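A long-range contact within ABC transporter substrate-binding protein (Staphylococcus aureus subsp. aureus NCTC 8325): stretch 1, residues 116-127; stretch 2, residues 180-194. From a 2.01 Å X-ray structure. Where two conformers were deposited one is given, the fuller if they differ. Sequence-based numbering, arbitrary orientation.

Stretch 1, residues 116-127: EGNVIMGQKGMH
Stretch 2 180-194: ALSEHRITGYSVAEP

Strands 118-122 and 188-192 pair antiparallel, their N-to-C directions 163° apart and their axes approaching to 4.5 Å. N118 faces A192, I120 faces S190 and G122 faces G188 as non-hydrogen-bonded pairs (CA-CA 4.4, 4.3 and 4.1 Å); V119 with V191 and M121 with Y189 are hydrogen-bonded pairs, with V119 CA 5.7 Å from V191 CA and M121 CA 5.2 Å from Y189 CA.

G117 (phi/psi 76/13) adopts a positive phi that favours glycine, and its O accepts from E193 N at 2.9 Å. N118 then enters extended conformation (-106/148); its m side chain brings OD1, satisfied elsewhere in the structure, to 3.4 Å from A192 CA.

V119 (-134/164, m) donates N to V191 O at 3.0 Å, while its O receives V191 N at 3.2 Å and S190 OG at 2.9 Å, the t rotamer of S190 turning its hydroxyl back to the partner strand. On the face of the sheet that V119 and V191 (p) share, V119 CG2 lies 4.2 Å from V191 CG1. I120 (-125/117, m then t) occupies the opposite face with S190, its CG1 3.7 Å from S190 OG.

M121, a selenomethionine (-105/149, mmm), shares the valines' face. Its N donates to Y189 O at 2.6 Å and its O accepts from Y189 N at 3.0 Å. Y189 (chi1 p, chi2 83°) turns one face of its ring to the M121 side chain: M121 CB sits 3.9 Å from the ring centroid, 9° off the normal, a CH-pi contact.

G122 (-131/171) meets G188 (-173/-173) closely; a CB on G188 would fall 2.2 Å from M121 O, so glycine fits there.

Q123 (-65/159, m then t) donates N weakly to T187 O at 3.1 Å and, reaching further, NE2 to I186 O at 3.1 Å; its CG packs 3.7 Å from L181 CD1. A type II turn, Q123 to M126, carries G125 at 71/7. Beyond K124 and G125, selenomethionine M126 (ttm) returns CE to 3.5 Å from T187 CG2.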

# COMPACT_ATOMS: atom_id res chain seq x y z
N GLU A 116 3.09 7.96 -1.93
CA GLU A 116 3.25 8.36 -0.54
C GLU A 116 2.22 7.74 0.41
O GLU A 116 1.90 6.54 0.28
CB GLU A 116 3.30 9.90 -0.41
CG GLU A 116 4.40 10.51 -1.27
CD GLU A 116 5.84 10.07 -0.89
OE1 GLU A 116 6.79 10.56 -1.55
OE2 GLU A 116 6.03 9.28 0.07
N GLY A 117 1.77 8.49 1.41
CA GLY A 117 0.77 7.98 2.36
C GLY A 117 1.27 7.01 3.44
O GLY A 117 0.45 6.35 4.10
N ASN A 118 2.58 6.92 3.62
CA ASN A 118 3.19 6.06 4.67
C ASN A 118 3.73 6.89 5.83
O ASN A 118 4.17 8.03 5.64
CB ASN A 118 4.33 5.18 4.09
CG ASN A 118 3.80 3.91 3.41
OD1 ASN A 118 2.85 3.30 3.91
ND2 ASN A 118 4.44 3.49 2.31
N VAL A 119 3.67 6.33 7.03
CA VAL A 119 4.18 7.00 8.20
C VAL A 119 5.03 6.10 9.09
O VAL A 119 5.01 4.89 8.96
CB VAL A 119 3.01 7.53 9.08
CG1 VAL A 119 2.23 8.58 8.34
CG2 VAL A 119 2.09 6.39 9.51
N ILE A 120 5.79 6.75 9.98
CA ILE A 120 6.55 6.08 11.02
C ILE A 120 6.08 6.74 12.28
O ILE A 120 6.25 7.94 12.44
CB ILE A 120 8.06 6.24 10.82
CG1 ILE A 120 8.48 5.52 9.52
CG2 ILE A 120 8.83 5.67 12.03
CD1 ILE A 120 9.77 6.03 8.91
N MSE A 121 5.46 5.96 13.16
CA MSE A 121 4.91 6.43 14.43
C MSE A 121 5.79 5.99 15.58
O MSE A 121 6.43 4.96 15.51
CB MSE A 121 3.52 5.83 14.66
CG MSE A 121 2.55 6.07 13.54
SE MSE A 121 2.13 7.95 13.38
CE MSE A 121 1.17 8.14 15.08
N GLY A 122 5.82 6.80 16.63
CA GLY A 122 6.55 6.48 17.85
C GLY A 122 5.62 6.71 19.01
O GLY A 122 4.52 7.26 18.84
N GLN A 123 6.04 6.30 20.20
CA GLN A 123 5.25 6.50 21.40
C GLN A 123 5.11 7.98 21.67
O GLN A 123 5.94 8.78 21.21
CB GLN A 123 5.93 5.86 22.62
CG GLN A 123 5.95 4.35 22.56
CD GLN A 123 6.78 3.74 23.68
OE1 GLN A 123 7.31 4.45 24.52
NE2 GLN A 123 6.89 2.40 23.69
N LYS A 124 4.09 8.32 22.44
CA LYS A 124 3.80 9.68 22.84
C LYS A 124 5.04 10.37 23.42
O LYS A 124 5.73 9.81 24.26
CB LYS A 124 2.71 9.61 23.91
CG LYS A 124 2.34 10.91 24.57
CD LYS A 124 1.37 10.62 25.71
CE LYS A 124 0.86 11.87 26.36
NZ LYS A 124 -0.16 11.54 27.40
N GLY A 125 5.31 11.60 22.95
CA GLY A 125 6.44 12.42 23.44
C GLY A 125 7.86 12.00 23.08
O GLY A 125 8.84 12.57 23.58
N MSE A 126 8.00 11.00 22.22
CA MSE A 126 9.31 10.52 21.80
C MSE A 126 9.88 11.47 20.75
O MSE A 126 9.13 12.07 19.99
CB MSE A 126 9.16 9.10 21.24
CG MSE A 126 10.41 8.37 20.91
SE MSE A 126 9.90 6.54 20.41
CE MSE A 126 9.49 5.87 22.20
N HIS A 127 11.19 11.65 20.75
CA HIS A 127 11.86 12.52 19.78
C HIS A 127 12.83 11.65 19.00
O HIS A 127 13.38 10.70 19.53
CB HIS A 127 12.61 13.64 20.49
CG HIS A 127 11.79 14.38 21.50
ND1 HIS A 127 10.90 15.38 21.16
CD2 HIS A 127 11.72 14.28 22.85
CE1 HIS A 127 10.32 15.85 22.25
NE2 HIS A 127 10.81 15.20 23.29
N ALA A 180 -1.20 -1.89 20.19
CA ALA A 180 0.13 -2.42 20.51
C ALA A 180 1.07 -1.31 20.98
O ALA A 180 1.91 -1.52 21.87
CB ALA A 180 0.72 -3.15 19.32
N LEU A 181 0.93 -0.13 20.37
CA LEU A 181 1.73 1.05 20.73
C LEU A 181 1.31 1.60 22.09
O LEU A 181 2.15 1.72 22.99
CB LEU A 181 1.58 2.15 19.65
CG LEU A 181 2.48 3.37 19.78
CD1 LEU A 181 3.94 2.93 19.76
CD2 LEU A 181 2.21 4.38 18.68
N SER A 182 0.02 1.92 22.25
CA SER A 182 -0.51 2.46 23.52
C SER A 182 -0.21 1.58 24.72
O SER A 182 -0.03 2.09 25.82
CB SER A 182 -2.03 2.67 23.47
OG SER A 182 -2.39 3.78 22.65
N GLU A 183 -0.17 0.27 24.51
CA GLU A 183 0.11 -0.67 25.61
C GLU A 183 1.58 -1.09 25.67
O GLU A 183 1.93 -2.09 26.31
CB GLU A 183 -0.82 -1.88 25.50
CG GLU A 183 -2.31 -1.48 25.52
CD GLU A 183 -3.26 -2.67 25.42
OE1 GLU A 183 -3.19 -3.57 26.29
OE2 GLU A 183 -4.11 -2.68 24.49
N HIS A 184 2.44 -0.31 25.00
CA HIS A 184 3.90 -0.48 25.02
C HIS A 184 4.46 -1.83 24.66
O HIS A 184 5.44 -2.27 25.25
CB HIS A 184 4.44 -0.07 26.39
CG HIS A 184 4.46 1.41 26.59
ND1 HIS A 184 3.32 2.13 26.89
CD2 HIS A 184 5.47 2.30 26.55
CE1 HIS A 184 3.64 3.41 27.01
NE2 HIS A 184 4.94 3.54 26.81
N ARG A 185 3.86 -2.50 23.69
CA ARG A 185 4.40 -3.78 23.23
C ARG A 185 5.41 -3.46 22.13
O ARG A 185 6.25 -4.29 21.79
CB ARG A 185 3.29 -4.67 22.69
CG ARG A 185 2.12 -4.82 23.65
CD ARG A 185 0.94 -5.54 23.00
NE ARG A 185 -0.26 -5.42 23.83
CZ ARG A 185 -0.72 -6.35 24.66
NH1 ARG A 185 -0.14 -7.53 24.76
NH2 ARG A 185 -1.81 -6.10 25.37
N ILE A 186 5.33 -2.25 21.59
CA ILE A 186 6.26 -1.77 20.57
C ILE A 186 6.61 -0.33 20.88
O ILE A 186 5.91 0.32 21.64
CB ILE A 186 5.69 -1.90 19.11
CG1 ILE A 186 4.31 -1.26 18.98
CG2 ILE A 186 5.60 -3.37 18.69
CD1 ILE A 186 3.66 -1.48 17.59
N THR A 187 7.74 0.12 20.33
CA THR A 187 8.27 1.49 20.48
C THR A 187 7.62 2.35 19.41
O THR A 187 7.42 3.55 19.58
CB THR A 187 9.79 1.55 20.14
OG1 THR A 187 10.50 0.50 20.80
CG2 THR A 187 10.40 2.91 20.50
N GLY A 188 7.32 1.73 18.29
CA GLY A 188 6.69 2.46 17.19
C GLY A 188 6.29 1.53 16.07
O GLY A 188 6.37 0.30 16.21
N TYR A 189 5.84 2.11 14.97
CA TYR A 189 5.44 1.33 13.84
C TYR A 189 5.46 2.15 12.57
O TYR A 189 5.59 3.39 12.60
CB TYR A 189 4.07 0.68 14.06
CG TYR A 189 2.86 1.61 14.29
CD1 TYR A 189 2.18 2.19 13.22
CD2 TYR A 189 2.36 1.81 15.57
CE1 TYR A 189 1.07 3.00 13.43
CE2 TYR A 189 1.26 2.61 15.80
CZ TYR A 189 0.61 3.20 14.72
OH TYR A 189 -0.49 3.97 14.96
N SER A 190 5.40 1.44 11.45
CA SER A 190 5.32 2.07 10.16
C SER A 190 4.17 1.40 9.39
O SER A 190 4.09 0.18 9.36
CB SER A 190 6.64 1.93 9.43
OG SER A 190 6.57 2.61 8.20
N VAL A 191 3.31 2.20 8.76
CA VAL A 191 2.13 1.67 8.11
C VAL A 191 1.52 2.72 7.21
O VAL A 191 1.94 3.88 7.23
CB VAL A 191 1.10 1.26 9.17
CG1 VAL A 191 0.60 2.53 9.92
CG2 VAL A 191 -0.06 0.48 8.55
N ALA A 192 0.56 2.31 6.37
CA ALA A 192 -0.14 3.25 5.52
C ALA A 192 -1.17 3.97 6.37
O ALA A 192 -1.69 3.42 7.34
CB ALA A 192 -0.85 2.52 4.37
N GLU A 193 -1.48 5.20 6.00
CA GLU A 193 -2.57 5.89 6.67
C GLU A 193 -3.82 5.09 6.30
O GLU A 193 -3.82 4.39 5.29
CB GLU A 193 -2.66 7.33 6.24
CG GLU A 193 -1.50 8.19 6.75
CD GLU A 193 -1.49 8.41 8.29
OE1 GLU A 193 -1.99 7.54 9.04
OE2 GLU A 193 -0.95 9.44 8.74
N PRO A 194 -4.88 5.18 7.12
CA PRO A 194 -5.06 6.02 8.27
C PRO A 194 -4.58 5.46 9.60
O PRO A 194 -4.89 6.04 10.62
CB PRO A 194 -6.57 6.18 8.31
CG PRO A 194 -7.06 4.83 7.87
CD PRO A 194 -6.04 4.29 6.93